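PDB 6IWR: N-acetylgalactosaminyltransferase 7 from Homo sapiens, which is a glycosyltransferase-family enzyme that joins a GT-A type glycosyltransferase domain to a ricin-type beta-trefoil lectin domain. Local coordinates for residues D473-G479 and W589-H595; C485-G490 and N508-R512; F545-Q549 and T558-S562. All coordinates share one frame; numbering follows the deposited sequence.

Interaction 1: residues D473-G479 and W589-H595; sequences DWGEIRG and WEMNNIH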
ATOM      1  N   ASP A 473     -24.295  -0.575  18.118  1.00 32.56           N
ATOM      2  CA  ASP A 473     -24.612   0.427  17.116  1.00 30.35           C
ATOM      3  C   ASP A 473     -23.527   0.367  16.043  1.00 32.15           C
ATOM      4  O   ASP A 473     -22.455  -0.216  16.249  1.00 28.14           O
ATOM      5  CB  ASP A 473     -24.716   1.809  17.771  1.00 29.36           C
ATOM      6  CG  ASP A 473     -25.637   2.753  17.029  1.00 33.66           C
ATOM      7  OD1 ASP A 473     -25.800   2.603  15.809  1.00 28.97           O
ATOM      8  OD2 ASP A 473     -26.182   3.678  17.677  1.00 43.13           O
ATOM      9  N   TRP A 474     -23.819   0.946  14.880  1.00 28.97           N
ATOM     10  CA  TRP A 474     -22.846   0.978  13.797  1.00 30.04           C
ATOM     11  C   TRP A 474     -23.122   2.203  12.939  1.00 30.18           C
ATOM     12  O   TRP A 474     -24.228   2.748  12.937  1.00 29.76           O
ATOM     13  CB  TRP A 474     -22.892  -0.304  12.947  1.00 31.52           C
ATOM     14  CG  TRP A 474     -24.205  -0.500  12.247  1.00 27.07           C
ATOM     15  CD1 TRP A 474     -25.337  -1.075  12.754  1.00 30.12           C
ATOM     16  CD2 TRP A 474     -24.529  -0.090  10.923  1.00 28.79           C
ATOM     17  NE1 TRP A 474     -26.345  -1.058  11.825  1.00 28.49           N
ATOM     18  CE2 TRP A 474     -25.876  -0.453  10.688  1.00 29.39           C
ATOM     19  CE3 TRP A 474     -23.812   0.551   9.905  1.00 31.13           C
ATOM     20  CZ2 TRP A 474     -26.520  -0.198   9.473  1.00 28.86           C
ATOM     21  CZ3 TRP A 474     -24.455   0.801   8.691  1.00 31.08           C
ATOM     22  CH2 TRP A 474     -25.792   0.421   8.487  1.00 33.60           C
ATOM     23  N   GLY A 475     -22.103   2.631  12.206  1.00 27.55           N
ATOM     24  CA  GLY A 475     -22.271   3.707  11.250  1.00 28.36           C
ATOM     25  C   GLY A 475     -21.076   4.642  11.197  1.00 31.61           C
ATOM     26  O   GLY A 475     -19.972   4.287  11.638  1.00 25.93           O
ATOM     27  N   GLU A 476     -21.285   5.828  10.623  1.00 28.58           N
ATOM     28  CA  GLU A 476     -20.342   6.922  10.790  1.00 28.25           C
ATOM     29  C   GLU A 476     -20.291   7.337  12.262  1.00 26.21           C
ATOM     30  O   GLU A 476     -21.270   7.198  13.008  1.00 27.01           O
ATOM     31  CB  GLU A 476     -20.756   8.116   9.929  1.00 25.89           C
ATOM     32  CG  GLU A 476     -22.018   8.821  10.431  1.00 25.09           C
ATOM     33  CD  GLU A 476     -22.441  10.010   9.587  1.00 33.38           C
ATOM     34  OE1 GLU A 476     -23.372  10.728  10.011  1.00 34.11           O
ATOM     35  OE2 GLU A 476     -21.850  10.251   8.517  1.00 36.66           O
ATOM     36  N   ILE A 477     -19.142   7.843  12.679  1.00 22.12           N
ATOM     37  CA  ILE A 477     -19.002   8.486  13.976  1.00 24.66           C
ATOM     38  C   ILE A 477     -18.807   9.967  13.692  1.00 26.15           C
ATOM     39  O   ILE A 477     -17.696  10.426  13.396  1.00 25.24           O
ATOM     40  CB  ILE A 477     -17.859   7.896  14.802  1.00 24.27           C
ATOM     41  CG1 ILE A 477     -18.116   6.404  15.036  1.00 28.08           C
ATOM     42  CG2 ILE A 477     -17.767   8.616  16.142  1.00 26.74           C
ATOM     43  CD1 ILE A 477     -16.997   5.674  15.797  1.00 28.30           C
ATOM     44  N   ARG A 478     -19.899  10.714  13.752  1.00 24.66           N
ATOM     45  CA  ARG A 478     -19.941  12.093  13.303  1.00 23.69           C
ATOM     46  C   ARG A 478     -19.918  13.027  14.500  1.00 28.00           C
ATOM     47  O   ARG A 478     -20.495  12.732  15.545  1.00 32.26           O
ATOM     48  CB  ARG A 478     -21.196  12.335  12.462  1.00 27.67           C
ATOM     49  CG  ARG A 478     -21.417  13.774  12.054  1.00 28.95           C
ATOM     50  CD  ARG A 478     -22.798  13.925  11.468  1.00 25.38           C
ATOM     51  NE  ARG A 478     -22.852  13.313  10.149  1.00 30.86           N
ATOM     52  CZ  ARG A 478     -22.745  13.971   8.994  1.00 30.65           C
ATOM     53  NH1 ARG A 478     -22.798  13.304   7.842  1.00 29.22           N
ATOM     54  NH2 ARG A 478     -22.568  15.282   8.989  1.00 23.92           N
ATOM     55  N   GLY A 479     -19.239  14.159  14.345  1.00 29.99           N
ATOM     56  CA  GLY A 479     -19.236  15.163  15.404  1.00 27.96           C
ATOM     57  C   GLY A 479     -20.594  15.837  15.510  1.00 32.52           C
ATOM     58  O   GLY A 479     -21.130  16.348  14.516  1.00 31.74           O
ATOM     59  N   TRP A 589     -20.729  13.185  20.122  1.00 33.52           N
ATOM     60  CA  TRP A 589     -20.649  12.390  18.904  1.00 29.37           C
ATOM     61  C   TRP A 589     -21.979  11.708  18.658  1.00 34.14           C
ATOM     62  O   TRP A 589     -22.689  11.370  19.606  1.00 41.73           O
ATOM     63  CB  TRP A 589     -19.597  11.289  18.993  1.00 26.85           C
ATOM     64  CG  TRP A 589     -18.261  11.765  19.312  1.00 26.39           C
ATOM     65  CD1 TRP A 589     -17.726  11.947  20.552  1.00 29.81           C
ATOM     66  CD2 TRP A 589     -17.244  12.112  18.374  1.00 32.40           C
ATOM     67  NE1 TRP A 589     -16.428  12.406  20.447  1.00 29.59           N
ATOM     68  CE2 TRP A 589     -16.113  12.517  19.117  1.00 32.29           C
ATOM     69  CE3 TRP A 589     -17.181  12.132  16.975  1.00 28.30           C
ATOM     70  CZ2 TRP A 589     -14.948  12.935  18.513  1.00 29.76           C
ATOM     71  CZ3 TRP A 589     -16.016  12.536  16.379  1.00 29.11           C
ATOM     72  CH2 TRP A 589     -14.917  12.936  17.145  1.00 30.30           C
ATOM     73  N   GLU A 590     -22.299  11.477  17.383  1.00 28.98           N
ATOM     74  CA  GLU A 590     -23.393  10.604  16.990  1.00 29.65           C
ATOM     75  C   GLU A 590     -22.855   9.410  16.210  1.00 32.74           C
ATOM     76  O   GLU A 590     -21.801   9.476  15.563  1.00 29.37           O
ATOM     77  CB  GLU A 590     -24.452  11.325  16.135  1.00 29.55           C
ATOM     78  CG  GLU A 590     -24.148  12.720  15.652  1.00 31.14           C
ATOM     79  CD  GLU A 590     -25.332  13.332  14.899  1.00 38.03           C
ATOM     80  OE1 GLU A 590     -26.344  12.636  14.756  1.00 48.09           O
ATOM     81  OE2 GLU A 590     -25.270  14.502  14.458  1.00 44.79           O
ATOM     82  N   MET A 591     -23.592   8.302  16.265  1.00 29.04           N
ATOM     83  CA  MET A 591     -23.303   7.158  15.406  1.00 29.48           C
ATOM     84  C   MET A 591     -24.533   6.881  14.557  1.00 27.04           C
ATOM     85  O   MET A 591     -25.551   6.389  15.051  1.00 27.40           O
ATOM     86  CB  MET A 591     -22.890   5.922  16.201  1.00 28.57           C
ATOM     87  CG  MET A 591     -22.192   4.833  15.361  1.00 28.78           C
ATOM     88  SD  MET A 591     -21.556   3.505  16.425  1.00 38.51           S
ATOM     89  CE  MET A 591     -20.094   2.939  15.569  1.00 30.62           C
ATOM     90  N   ASN A 592     -24.419   7.179  13.279  1.00 27.03           N
ATOM     91  CA  ASN A 592     -25.529   7.105  12.348  1.00 27.99           C
ATOM     92  C   ASN A 592     -25.277   5.976  11.377  1.00 26.04           C
ATOM     93  O   ASN A 592     -24.163   5.837  10.854  1.00 29.18           O
ATOM     94  CB  ASN A 592     -25.686   8.429  11.613  1.00 30.11           C
ATOM     95  CG  ASN A 592     -25.728   9.574  12.557  1.00 28.33           C
ATOM     96  OD1 ASN A 592     -26.555   9.579  13.453  1.00 30.74           O
ATOM     97  ND2 ASN A 592     -24.798  10.521  12.420  1.00 31.57           N
ATOM     98  N   ASN A 593     -26.303   5.167  11.156  1.00 23.04           N
ATOM     99  CA  ASN A 593     -26.199   4.140  10.133  1.00 29.92           C
ATOM    100  C   ASN A 593     -25.988   4.796   8.789  1.00 35.76           C
ATOM    101  O   ASN A 593     -26.663   5.767   8.437  1.00 40.02           O
ATOM    102  CB  ASN A 593     -27.453   3.270  10.062  1.00 29.11           C
ATOM    103  CG  ASN A 593     -27.698   2.487  11.322  1.00 28.54           C
ATOM    104  OD1 ASN A 593     -28.836   2.129  11.600  1.00 25.15           O
ATOM    105  ND2 ASN A 593     -26.646   2.233  12.102  1.00 26.32           N
ATOM    106  N   ILE A 594     -25.045   4.265   8.043  1.00 37.96           N
ATOM    107  CA  ILE A 594     -24.891   4.619   6.648  1.00 39.10           C
ATOM    108  C   ILE A 594     -25.508   3.502   5.820  1.00 43.14           C
ATOM    109  O   ILE A 594     -25.127   2.335   5.939  1.00 39.11           O
ATOM    110  CB  ILE A 594     -23.418   4.842   6.304  1.00 36.40           C
ATOM    111  CG1 ILE A 594     -22.896   5.948   7.208  1.00 37.13           C
ATOM    112  CG2 ILE A 594     -23.291   5.254   4.862  1.00 39.87           C
ATOM    113  CD1 ILE A 594     -23.761   7.175   7.174  1.00 37.42           C
ATOM    114  N   HIS A 595     -26.496   3.860   5.010  1.00 53.57           N
ATOM    115  CA  HIS A 595     -27.207   2.908   4.172  1.00 62.46           C
ATOM    116  C   HIS A 595     -26.712   3.021   2.740  1.00 61.47           C
ATOM    117  O   HIS A 595     -26.616   4.120   2.188  1.00 59.02           O
ATOM    118  CB  HIS A 595     -28.718   3.137   4.228  1.00 60.64           C
ATOM    119  CG  HIS A 595     -29.402   2.375   5.320  1.00 61.90           C
ATOM    120  ND1 HIS A 595     -28.755   1.974   6.470  1.00 54.48           N
ATOM    121  CD2 HIS A 595     -30.680   1.945   5.441  1.00 68.17           C
ATOM    122  CE1 HIS A 595     -29.605   1.336   7.254  1.00 53.70           C
ATOM    123  NE2 HIS A 595     -30.780   1.303   6.653  1.00 66.30           N
TER
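Residues Glu476 to Gly479 pair antiparallel with Trp589 to Asn592, the strand axes 4.6 Å apart at their closest. Arg478 and Glu590 form a hydrogen-bonded pair: Glu590 N lies 2.9 Å from Arg478 O, and the reverse bond is equally short. On the face of Glu476, Arg478, Glu590 and Asn592, the Glu476 carboxylate accepts from both Asn592 and Arg478. Asn592 ND2 gives a nearly straight bond (161°) to the anti lone pair of Glu476 OE1, 2.8 Å away. Arg478 NE donates to Glu476 OE1 at 2.6 Å from above the carboxylate plane, and Arg478 NH1 donates to Glu476 OE2. This side-on salt bridge fixes the rotation of the carboxylate. Ile477 and Met591 share the other face, Ile477 CG1 being 4.0 Å from Met591 CE. On the other side of the corner at Gly475, the Asn593 amide stacks on the Trp474 indole, their planes 12° apart. Asn593 ND2 also makes a weak hydrogen bond to Trp474 O. Lys552 NZ forms a salt bridge with Asp473 OD2 and a hydrogen bond with Met591 O. Trp589 NE1 bonds to Leu566 O. Strand 484-487 contributes Ile486, which touches Ile477 and Trp589. Strand 511-514 contributes Phe511 against Ile477 and Met591.

Interaction 2: residues C485-G490 and N508-R512; sequences CIDSMG and NQLFR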
ATOM      1  N   CYS A 485     -16.218  13.656  10.631  1.00 26.52           N
ATOM      2  CA  CYS A 485     -16.377  12.248  10.955  1.00 28.37           C
ATOM      3  C   CYS A 485     -15.019  11.667  11.335  1.00 30.20           C
ATOM      4  O   CYS A 485     -13.979  12.066  10.797  1.00 27.16           O
ATOM      5  CB  CYS A 485     -16.954  11.455   9.766  1.00 24.61           C
ATOM      6  SG  CYS A 485     -18.754  11.529   9.599  1.00 40.12           S
ATOM      7  N   ILE A 486     -15.024  10.733  12.286  1.00 30.20           N
ATOM      8  CA  ILE A 486     -13.815   9.965  12.504  1.00 29.21           C
ATOM      9  C   ILE A 486     -13.609   9.138  11.257  1.00 35.05           C
ATOM     10  O   ILE A 486     -14.574   8.643  10.655  1.00 33.34           O
ATOM     11  CB  ILE A 486     -13.902   9.096  13.770  1.00 31.48           C
ATOM     12  CG1 ILE A 486     -14.147   9.989  15.009  1.00 32.01           C
ATOM     13  CG2 ILE A 486     -12.623   8.272  13.913  1.00 26.94           C
ATOM     14  CD1 ILE A 486     -14.192   9.277  16.354  1.00 26.65           C
ATOM     15  N   ASP A 487     -12.363   9.043  10.806  1.00 35.13           N
ATOM     16  CA  ASP A 487     -12.159   8.199   9.650  1.00 33.23           C
ATOM     17  C   ASP A 487     -10.740   7.657   9.623  1.00 35.44           C
ATOM     18  O   ASP A 487      -9.785   8.276  10.107  1.00 34.86           O
ATOM     19  CB  ASP A 487     -12.616   8.943   8.385  1.00 43.24           C
ATOM     20  CG  ASP A 487     -11.551   9.129   7.335  1.00 35.14           C
ATOM     21  OD1 ASP A 487     -11.020   8.162   6.740  1.00 30.30           O
ATOM     22  OD2 ASP A 487     -11.342  10.302   7.035  1.00 45.76           O
ATOM     23  N   SER A 488     -10.657   6.430   9.134  1.00 37.25           N
ATOM     24  CA  SER A 488      -9.496   5.592   9.354  1.00 34.44           C
ATOM     25  C   SER A 488      -8.307   6.040   8.525  1.00 33.97           C
ATOM     26  O   SER A 488      -7.163   5.730   8.867  1.00 30.92           O
ATOM     27  CB  SER A 488      -9.875   4.157   8.998  1.00 36.03           C
ATOM     28  OG  SER A 488      -8.996   3.242   9.605  1.00 58.82           O
ATOM     29  N   MET A 489      -8.553   6.760   7.427  1.00 36.34           N
ATOM     30  CA  MET A 489      -7.568   6.904   6.357  1.00 36.06           C
ATOM     31  C   MET A 489      -7.107   5.544   5.849  1.00 35.04           C
ATOM     32  O   MET A 489      -6.009   5.418   5.309  1.00 40.64           O
ATOM     33  CB  MET A 489      -6.357   7.726   6.810  1.00 34.66           C
ATOM     34  CG  MET A 489      -6.703   9.064   7.395  1.00 42.61           C
ATOM     35  SD  MET A 489      -7.873   9.909   6.351  1.00 36.31           S
ATOM     36  CE  MET A 489      -7.920  11.476   7.215  1.00 48.97           C
ATOM     37  N   GLY A 490      -7.916   4.509   6.040  1.00 38.65           N
ATOM     38  CA  GLY A 490      -7.479   3.173   5.708  1.00 37.83           C
ATOM     39  C   GLY A 490      -6.354   2.644   6.563  1.00 40.21           C
ATOM     40  O   GLY A 490      -5.918   1.512   6.343  1.00 43.88           O
ATOM     41  N   ASN A 508     -14.053   3.723   5.102  1.00 31.97           N
ATOM     42  CA  ASN A 508     -13.134   4.131   6.152  1.00 31.53           C
ATOM     43  C   ASN A 508     -13.743   5.110   7.150  1.00 35.74           C
ATOM     44  O   ASN A 508     -13.083   5.448   8.146  1.00 32.83           O
ATOM     45  CB  ASN A 508     -11.885   4.762   5.544  1.00 35.13           C
ATOM     46  CG  ASN A 508     -11.022   3.775   4.805  1.00 34.61           C
ATOM     47  OD1 ASN A 508     -10.072   4.181   4.157  1.00 37.11           O
ATOM     48  ND2 ASN A 508     -11.336   2.483   4.892  1.00 37.65           N
ATOM     49  N   GLN A 509     -14.962   5.595   6.901  1.00 32.98           N
ATOM     50  CA  GLN A 509     -15.684   6.415   7.862  1.00 31.27           C
ATOM     51  C   GLN A 509     -16.798   5.642   8.546  1.00 32.52           C
ATOM     52  O   GLN A 509     -17.731   6.252   9.084  1.00 37.82           O
ATOM     53  CB  GLN A 509     -16.243   7.658   7.187  1.00 28.43           C
ATOM     54  CG  GLN A 509     -15.196   8.662   6.856  1.00 28.28           C
ATOM     55  CD  GLN A 509     -15.788   9.943   6.325  1.00 31.26           C
ATOM     56  OE1 GLN A 509     -17.014  10.068   6.186  1.00 32.57           O
ATOM     57  NE2 GLN A 509     -14.930  10.917   6.048  1.00 22.89           N
ATOM     58  N   LEU A 510     -16.707   4.314   8.552  1.00 35.43           N
ATOM     59  CA  LEU A 510     -17.720   3.428   9.120  1.00 32.45           C
ATOM     60  C   LEU A 510     -17.128   2.654  10.288  1.00 30.34           C
ATOM     61  O   LEU A 510     -16.012   2.135  10.189  1.00 27.04           O
ATOM     62  CB  LEU A 510     -18.216   2.451   8.065  1.00 29.74           C
ATOM     63  CG  LEU A 510     -19.442   1.647   8.445  1.00 32.58           C
ATOM     64  CD1 LEU A 510     -20.656   2.390   7.902  1.00 32.22           C
ATOM     65  CD2 LEU A 510     -19.359   0.204   7.921  1.00 31.17           C
ATOM     66  N   PHE A 511     -17.871   2.574  11.386  1.00 33.06           N
ATOM     67  CA  PHE A 511     -17.423   1.830  12.561  1.00 30.02           C
ATOM     68  C   PHE A 511     -18.596   1.064  13.154  1.00 26.42           C
ATOM     69  O   PHE A 511     -19.761   1.310  12.830  1.00 25.65           O
ATOM     70  CB  PHE A 511     -16.796   2.758  13.600  1.00 28.77           C
ATOM     71  CG  PHE A 511     -15.580   3.482  13.094  1.00 32.71           C
ATOM     72  CD1 PHE A 511     -15.708   4.689  12.401  1.00 30.54           C
ATOM     73  CD2 PHE A 511     -14.305   2.947  13.283  1.00 28.83           C
ATOM     74  CE1 PHE A 511     -14.591   5.342  11.920  1.00 28.90           C
ATOM     75  CE2 PHE A 511     -13.189   3.595  12.802  1.00 26.34           C
ATOM     76  CZ  PHE A 511     -13.327   4.797  12.136  1.00 31.02           C
ATOM     77  N   ARG A 512     -18.282   0.098  14.002  1.00 25.75           N
ATOM     78  CA  ARG A 512     -19.312  -0.567  14.785  1.00 33.42           C
ATOM     79  C   ARG A 512     -18.787  -0.746  16.197  1.00 31.84           C
ATOM     80  O   ARG A 512     -17.584  -0.927  16.412  1.00 32.89           O
ATOM     81  CB  ARG A 512     -19.746  -1.933  14.188  1.00 28.76           C
ATOM     82  CG  ARG A 512     -18.597  -2.853  13.871  1.00 30.87           C
ATOM     83  CD  ARG A 512     -18.977  -3.938  12.896  1.00 30.50           C
ATOM     84  NE  ARG A 512     -18.586  -5.221  13.445  1.00 38.07           N
ATOM     85  CZ  ARG A 512     -17.388  -5.775  13.279  1.00 45.51           C
ATOM     86  NH1 ARG A 512     -16.442  -5.162  12.547  1.00 36.79           N
ATOM     87  NH2 ARG A 512     -17.141  -6.956  13.845  1.00 39.60           N
TER
HETATM   88  O   HOH W   1     -17.155   8.281  10.678  1.00 27.91           O
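Asn508, Gln509 and Phe511 bury the most surface here, against the end of strand 484-487 and the turn after it. Asn508 works through its backbone: Ser488 N donates to Asn508 O at 2.8 Å with an angle of 161°. The same oxygen also accepts from Gln521 NE2. The Asn508 side chain reaches over to the backbone of Gly490, whose CA lies 3.2 Å from Asn508 OD1. Asp487 shapes this turn, because its OD1 accepts from Met489 N at 2.9 Å in an Asx turn. Gln509 lies beside Cys485 and Asp487. Its CG sits beside the backbone N (chi1 -73°) and the chain is extended beyond it, which carries Gln509 OE1 to 3.8 Å from Cys485 CB. Both ends of the Gln509 amide are held from the same chain: OE1 accepts from His503 N and NE2 donates to Pro501 O. Cys485 is itself in a disulfide with Cys502. Phe511 turns its ring edge to Ile486, with CE1 3.5 Å from Ile486 O in the ring plane and CZ 4.0 Å from Ile486 CG2. Gln509-Leu510-Phe511 resembles the QxW motif of ricin-type trefoil lectins, with Phe as the aromatic. One water donates to both Ile486 O and Gln509 O. Between the two segments the backbones are thus joined by one direct bond and one water bridge, while the Gln509 amide is gripped at both ends and its rotation is fixed.

Interaction 3: residues F545-Q549 and T558-S562; sequences FKEWQ and THIPS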
ATOM      1  N   PHE A 545      -8.906  -5.117  23.807  1.00 48.02           N
ATOM      2  CA  PHE A 545      -9.389  -3.757  23.613  1.00 43.75           C
ATOM      3  C   PHE A 545     -10.901  -3.645  23.837  1.00 42.40           C
ATOM      4  O   PHE A 545     -11.580  -2.861  23.169  1.00 37.26           O
ATOM      5  CB  PHE A 545      -9.011  -3.262  22.222  1.00 44.71           C
ATOM      6  CG  PHE A 545      -7.602  -3.563  21.845  1.00 49.37           C
ATOM      7  CD1 PHE A 545      -6.565  -3.154  22.650  1.00 48.71           C
ATOM      8  CD2 PHE A 545      -7.307  -4.267  20.682  1.00 54.25           C
ATOM      9  CE1 PHE A 545      -5.261  -3.429  22.301  1.00 44.28           C
ATOM     10  CE2 PHE A 545      -5.999  -4.552  20.330  1.00 46.14           C
ATOM     11  CZ  PHE A 545      -4.982  -4.128  21.137  1.00 45.43           C
ATOM     12  N   LYS A 546     -11.439  -4.449  24.767  1.00 41.04           N
ATOM     13  CA  LYS A 546     -12.827  -4.295  25.205  1.00 38.43           C
ATOM     14  C   LYS A 546     -12.965  -3.014  26.016  1.00 39.14           C
ATOM     15  O   LYS A 546     -13.215  -3.071  27.220  1.00 42.61           O
ATOM     16  CB  LYS A 546     -13.276  -5.496  26.044  1.00 34.91           C
ATOM     17  CG  LYS A 546     -13.208  -6.841  25.331  1.00 42.66           C
ATOM     18  CD  LYS A 546     -12.808  -7.965  26.297  1.00 48.45           C
ATOM     19  CE  LYS A 546     -13.946  -8.919  26.606  1.00 47.79           C
ATOM     20  NZ  LYS A 546     -15.179  -8.201  27.033  1.00 52.56           N
ATOM     21  N   GLU A 547     -12.816  -1.849  25.388  1.00 36.76           N
ATOM     22  CA  GLU A 547     -12.513  -0.688  26.213  1.00 34.69           C
ATOM     23  C   GLU A 547     -13.316   0.574  25.873  1.00 32.67           C
ATOM     24  O   GLU A 547     -12.900   1.676  26.249  1.00 38.03           O
ATOM     25  CB  GLU A 547     -11.009  -0.413  26.126  1.00 34.28           C
ATOM     26  CG  GLU A 547     -10.530  -0.094  24.725  1.00 40.17           C
ATOM     27  CD  GLU A 547      -9.048   0.235  24.678  1.00 45.70           C
ATOM     28  OE1 GLU A 547      -8.214  -0.685  24.862  1.00 50.79           O
ATOM     29  OE2 GLU A 547      -8.718   1.426  24.480  1.00 44.36           O
ATOM     30  N   TRP A 548     -14.471   0.456  25.221  1.00 31.61           N
ATOM     31  CA  TRP A 548     -15.290   1.611  24.870  1.00 29.14           C
ATOM     32  C   TRP A 548     -16.730   1.365  25.290  1.00 33.03           C
ATOM     33  O   TRP A 548     -17.234   0.242  25.210  1.00 31.77           O
ATOM     34  CB  TRP A 548     -15.250   1.919  23.344  1.00 30.15           C
ATOM     35  CG  TRP A 548     -13.889   2.205  22.809  1.00 33.79           C
ATOM     36  CD1 TRP A 548     -13.051   1.321  22.191  1.00 34.15           C
ATOM     37  CD2 TRP A 548     -13.183   3.457  22.869  1.00 32.90           C
ATOM     38  NE1 TRP A 548     -11.869   1.942  21.847  1.00 36.72           N
ATOM     39  CE2 TRP A 548     -11.916   3.253  22.249  1.00 34.14           C
ATOM     40  CE3 TRP A 548     -13.497   4.730  23.371  1.00 29.76           C
ATOM     41  CZ2 TRP A 548     -10.957   4.271  22.129  1.00 27.53           C
ATOM     42  CZ3 TRP A 548     -12.547   5.751  23.250  1.00 31.40           C
ATOM     43  CH2 TRP A 548     -11.286   5.508  22.630  1.00 34.62           C
ATOM     44  N   GLN A 549     -17.389   2.408  25.758  1.00 35.40           N
ATOM     45  CA  GLN A 549     -18.832   2.350  25.895  1.00 33.77           C
ATOM     46  C   GLN A 549     -19.431   3.598  25.274  1.00 29.73           C
ATOM     47  O   GLN A 549     -18.901   4.697  25.434  1.00 31.46           O
ATOM     48  CB  GLN A 549     -19.252   2.188  27.350  1.00 40.48           C
ATOM     49  CG  GLN A 549     -19.325   3.437  28.165  1.00 41.33           C
ATOM     50  CD  GLN A 549     -20.059   3.181  29.464  1.00 43.97           C
ATOM     51  OE1 GLN A 549     -20.895   2.283  29.541  1.00 45.54           O
ATOM     52  NE2 GLN A 549     -19.746   3.963  30.492  1.00 53.38           N
ATOM     53  N   THR A 558     -16.875   6.846  25.771  1.00 33.73           N
ATOM     54  CA  THR A 558     -15.993   6.943  26.914  1.00 36.01           C
ATOM     55  C   THR A 558     -15.045   5.749  26.936  1.00 32.02           C
ATOM     56  O   THR A 558     -15.447   4.619  26.642  1.00 37.51           O
ATOM     57  CB  THR A 558     -16.802   7.093  28.212  1.00 32.78           C
ATOM     58  OG1 THR A 558     -16.208   6.290  29.235  1.00 41.28           O
ATOM     59  CG2 THR A 558     -18.250   6.720  28.010  1.00 39.22           C
ATOM     60  N   HIS A 559     -13.769   6.038  27.199  1.00 34.28           N
ATOM     61  CA  HIS A 559     -12.718   5.032  27.328  1.00 38.17           C
ATOM     62  C   HIS A 559     -12.763   4.439  28.723  1.00 41.66           C
ATOM     63  O   HIS A 559     -12.695   5.166  29.714  1.00 46.73           O
ATOM     64  CB  HIS A 559     -11.352   5.662  27.086  1.00 35.26           C
ATOM     65  CG  HIS A 559     -10.224   4.680  26.991  1.00 43.20           C
ATOM     66  ND1 HIS A 559      -9.117   4.734  27.813  1.00 42.97           N
ATOM     67  CD2 HIS A 559     -10.009   3.652  26.138  1.00 37.49           C
ATOM     68  CE1 HIS A 559      -8.275   3.772  27.478  1.00 41.96           C
ATOM     69  NE2 HIS A 559      -8.791   3.103  26.462  1.00 40.99           N
ATOM     70  N   ILE A 560     -12.864   3.124  28.811  1.00 39.24           N
ATOM     71  CA  ILE A 560     -13.215   2.528  30.094  1.00 41.36           C
ATOM     72  C   ILE A 560     -12.023   2.466  31.044  1.00 44.10           C
ATOM     73  O   ILE A 560     -12.169   2.802  32.225  1.00 49.82           O
ATOM     74  CB  ILE A 560     -13.814   1.129  29.911  1.00 41.82           C
ATOM     75  CG1 ILE A 560     -15.108   1.201  29.093  1.00 35.68           C
ATOM     76  CG2 ILE A 560     -14.058   0.535  31.265  1.00 37.30           C
ATOM     77  CD1 ILE A 560     -15.700  -0.136  28.815  1.00 27.84           C
ATOM     78  N   PRO A 561     -10.853   1.996  30.608  1.00 43.91           N
ATOM     79  CA  PRO A 561      -9.709   1.937  31.544  1.00 45.19           C
ATOM     80  C   PRO A 561      -9.406   3.284  32.179  1.00 47.02           C
ATOM     81  O   PRO A 561      -9.518   3.432  33.400  1.00 50.49           O
ATOM     82  CB  PRO A 561      -8.554   1.421  30.671  1.00 35.94           C
ATOM     83  CG  PRO A 561      -9.139   1.146  29.324  1.00 40.85           C
ATOM     84  CD  PRO A 561     -10.624   1.201  29.398  1.00 36.81           C
ATOM     85  N   SER A 562      -9.055   4.287  31.384  1.00 49.28           N
ATOM     86  CA  SER A 562      -9.036   5.647  31.910  1.00 39.77           C
ATOM     87  C   SER A 562     -10.476   6.067  32.159  1.00 42.17           C
ATOM     88  O   SER A 562     -11.419   5.299  31.978  1.00 52.23           O
ATOM     89  CB  SER A 562      -8.353   6.626  30.955  1.00 43.87           C
ATOM     90  OG  SER A 562      -9.099   6.920  29.782  1.00 42.61           O
TER
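The beta hairpin of strands 548-551 and 556-559, part of the beta-trefoil lectin domain, starts and closes at this contact, where Glu547 and Trp548 meet His559 and Ile560. Gln549 and Thr558 form a hydrogen-bonded pair. Thr558 N reaches Gln549 O at 3.0 Å, and Gln549 N returns to Thr558 O. Their side chains cross on the same face, Gln549 CG 3.5 Å from Thr558 CG2. Past the strand end, Ile560 N donates to Glu547 O from above the carbonyl plane, 2.9 Å away. Trp548 and His559 share the other face as a non-hydrogen-bonded pair. Their rings make an edge-to-face contact: the His559 edge turns to the Trp548 face, the planes 56° apart and the centroids of the Trp548 six-membered ring and the His559 ring 5.2 Å apart. Trp548 NE1 bonds to Leu526 O, which ties the indole to the earlier strand 524-529. Glu547 also holds His559. Glu547 CG lies between the backbone N and the carbonyl carbon (chi1 61°), and the extended chain brings Glu547 OE2 to 2.6 Å from His559 NE2. NE2 points at OE2 within the ring plane but meets it from above the carboxylate plane. Glu547 OE1 accepts from Thr527 OG1, so both carboxylate oxygens are used. Pro561 CD covers one face of the His559 imidazole, 3.9 Å above the ring plane. At the other nitrogen, His559 ND1 and Ser562 OG share a hydrogen bond of 2.9 Å.

All three contacts belong to the lectin part of the chain, and the manganese ion takes part in none of them. Interactions 1 and 2 form one continuous region, their centres about 10 Å apart. Gly475 O and Phe511 N, 2.7 Å apart, probably form a hydrogen bond, as do Ile477 O and Ile486 N at 2.9 Å. Met591 CE also packs against Phe511 O. Interaction 3 stands apart, its centre about 18 Å from each of the others and its nearest atoms about 7 Å from interaction 1 and 8 Å from interaction 2. Along the chain, interaction 1 closes the long loop, and interactions 2 and 3 follow one another inside it.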